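Local coordinates for protein DNA endonuclease I-CvuI (Chlorella vulgaris, PDB 5A74) that probably acts as a homing endonuclease of the LAGLIDADG family, cutting DNA in the mobility of its chloroplast 23S rRNA intron, at residues B[17-22]-B[96-101]. Numbering follows the deposited sequence.
Sequences GFVDAD and PYLQLK. With MN (manganese (II) ion), chain H; MN (manganese (II) ion), chain I; MN (manganese (II) ion), chain G; nucleotides of chain F.
With CG anti to its own carbonyl carbon (chi1 -86°), D20 reaches off the LAGLIDADG helix into the loop 96-101, while K101, extended beyond CG, runs back along the helix end. The D20 carboxylate gathers three consecutive backbone N-H groups. D20 OD2 takes Q99 N at 2.7 Å on its syn side, 22° out of the carboxylate plane and nearly straight at 170°. L100 N meets D20 OD1 from above that plane at 2.9 Å; K101 N adds a weak bond to D20 OD1 at 3.1 Å. W14 NE1 of the second subunit also bonds D20 OD2, tying the loop to the dimer interface. K101 NZ bonds V19 O at 3.1 Å, in the carbonyl plane, and also G23 O. V19 CG1 packs on L98 CD2 at 4.2 Å. An asparagine at D20 would probably turn an NH2 toward two N-H donors, at either oxygen, and weaken the hold on the loop. The next two residues, A21 through its carbonyl O and D22 through its carboxylate, bind manganese at the DNA phosphates, D22 being the metal-binding acid of the motif. D20 thus spends its buried carboxylate on the loop rather than on these metals, its charge probably balanced by the N-H groups and by the start of helix 102-114.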
# COMPACT_ATOMS: atom_id res chain seq x y z
N GLY B 17 1.73 2.50 -7.04
CA GLY B 17 2.12 1.51 -6.04
C GLY B 17 1.32 1.75 -4.77
O GLY B 17 0.61 0.86 -4.27
N PHE B 18 1.39 2.98 -4.27
CA PHE B 18 0.66 3.34 -3.07
C PHE B 18 -0.85 3.10 -3.21
O PHE B 18 -1.51 2.67 -2.26
CB PHE B 18 0.92 4.80 -2.71
CG PHE B 18 0.86 5.06 -1.24
CD1 PHE B 18 -0.34 5.40 -0.63
CD2 PHE B 18 1.99 4.93 -0.45
CE1 PHE B 18 -0.40 5.62 0.73
CE2 PHE B 18 1.93 5.15 0.91
CZ PHE B 18 0.74 5.49 1.50
N VAL B 19 -1.39 3.37 -4.40
CA VAL B 19 -2.80 3.09 -4.65
C VAL B 19 -3.04 1.58 -4.71
O VAL B 19 -3.99 1.08 -4.10
CB VAL B 19 -3.35 3.82 -5.91
CG1 VAL B 19 -4.76 3.34 -6.27
CG2 VAL B 19 -3.38 5.32 -5.67
N ASP B 20 -2.18 0.86 -5.44
CA ASP B 20 -2.33 -0.60 -5.51
C ASP B 20 -2.34 -1.19 -4.10
O ASP B 20 -3.04 -2.16 -3.84
CB ASP B 20 -1.22 -1.25 -6.35
CG ASP B 20 -1.54 -1.27 -7.84
OD1 ASP B 20 -2.73 -1.45 -8.19
OD2 ASP B 20 -0.61 -1.11 -8.67
N ALA B 21 -1.61 -0.57 -3.18
CA ALA B 21 -1.52 -1.13 -1.83
C ALA B 21 -2.58 -0.60 -0.85
O ALA B 21 -3.35 -1.39 -0.29
CB ALA B 21 -0.11 -0.96 -1.27
N ASP B 22 -2.62 0.71 -0.64
CA ASP B 22 -3.50 1.31 0.36
C ASP B 22 -4.51 2.26 -0.26
O ASP B 22 -4.85 3.29 0.32
CB ASP B 22 -2.68 2.11 1.39
CG ASP B 22 -2.01 1.24 2.43
OD1 ASP B 22 -2.08 -0.01 2.33
OD2 ASP B 22 -1.36 1.83 3.33
N PRO B 96 -1.08 3.29 -16.65
CA PRO B 96 -0.01 2.42 -17.15
C PRO B 96 0.74 1.72 -16.01
O PRO B 96 1.31 0.65 -16.24
CB PRO B 96 0.93 3.38 -17.88
CG PRO B 96 0.12 4.60 -18.15
CD PRO B 96 -0.83 4.71 -17.00
N TYR B 97 0.71 2.31 -14.82
CA TYR B 97 1.51 1.79 -13.71
C TYR B 97 0.74 0.92 -12.70
O TYR B 97 1.34 0.15 -11.95
CB TYR B 97 2.26 2.93 -13.01
CG TYR B 97 2.97 3.88 -13.96
CD1 TYR B 97 4.08 3.48 -14.69
CD2 TYR B 97 2.52 5.18 -14.12
CE1 TYR B 97 4.72 4.34 -15.55
CE2 TYR B 97 3.15 6.06 -14.98
CZ TYR B 97 4.26 5.63 -15.69
OH TYR B 97 4.89 6.51 -16.55
N LEU B 98 -0.59 1.02 -12.68
CA LEU B 98 -1.41 0.16 -11.81
C LEU B 98 -1.22 -1.32 -12.15
O LEU B 98 -1.27 -1.70 -13.32
CB LEU B 98 -2.89 0.55 -11.91
CG LEU B 98 -3.23 1.95 -11.40
CD1 LEU B 98 -4.65 2.35 -11.79
CD2 LEU B 98 -3.06 2.02 -9.89
N GLN B 99 -0.99 -2.16 -11.17
CA GLN B 99 -0.76 -3.58 -11.33
C GLN B 99 -1.78 -4.47 -10.63
O GLN B 99 -1.83 -5.65 -10.87
CB GLN B 99 0.62 -4.00 -10.85
CG GLN B 99 1.79 -3.25 -11.41
CD GLN B 99 1.92 -3.39 -12.88
OE1 GLN B 99 1.93 -4.46 -13.37
NE2 GLN B 99 2.03 -2.31 -13.57
N LEU B 100 -2.59 -3.90 -9.78
CA LEU B 100 -3.60 -4.67 -9.05
C LEU B 100 -5.00 -4.12 -9.23
O LEU B 100 -5.99 -4.85 -9.11
CB LEU B 100 -3.26 -4.72 -7.56
CG LEU B 100 -2.07 -5.59 -7.15
CD1 LEU B 100 -1.89 -5.59 -5.63
CD2 LEU B 100 -2.23 -7.01 -7.67
N LYS B 101 -5.11 -2.83 -9.51
CA LYS B 101 -6.41 -2.18 -9.59
C LYS B 101 -6.64 -1.56 -10.94
O LYS B 101 -7.38 -0.58 -11.07
CB LYS B 101 -6.54 -1.13 -8.47
CG LYS B 101 -6.67 -1.77 -7.11
CD LYS B 101 -6.61 -0.78 -5.97
CE LYS B 101 -6.97 -1.49 -4.67
NZ LYS B 101 -6.28 -0.86 -3.51
MN MN H . -3.49 -3.48 0.48
MN MN I . -2.50 -1.65 3.68
MN MN G . -0.09 1.09 4.97
OP3 DG F 1 -6.15 -3.15 3.24
P DG F 1 -5.39 -2.53 2.13
OP1 DG F 1 -3.95 -2.64 2.45
OP2 DG F 1 -5.82 -3.17 0.87
O5' DG F 1 -5.85 -0.99 2.04
C5' DG F 1 -6.78 -0.52 1.06
C4' DG F 1 -8.15 -1.15 1.27
O4' DG F 1 -8.67 -0.78 2.57
C3' DG F 1 -9.22 -0.79 0.24
O3' DG F 1 -9.73 -2.01 -0.28
C2' DG F 1 -10.24 0.01 1.05
C1' DG F 1 -10.06 -0.53 2.46
N9 DG F 1 -10.43 0.36 3.58
C8 DG F 1 -9.86 1.56 3.92
N7 DG F 1 -10.38 2.11 4.99
C5 DG F 1 -11.36 1.21 5.39
C6 DG F 1 -12.25 1.28 6.49
O6 DG F 1 -12.34 2.17 7.36
N1 DG F 1 -13.09 0.16 6.54
C2 DG F 1 -13.06 -0.88 5.64
N2 DG F 1 -13.95 -1.88 5.84
N3 DG F 1 -12.22 -0.95 4.61
C4 DG F 1 -11.40 0.13 4.54
O HOH W 1 -3.91 -3.83 -1.59
O HOH W 2 1.75 2.74 5.16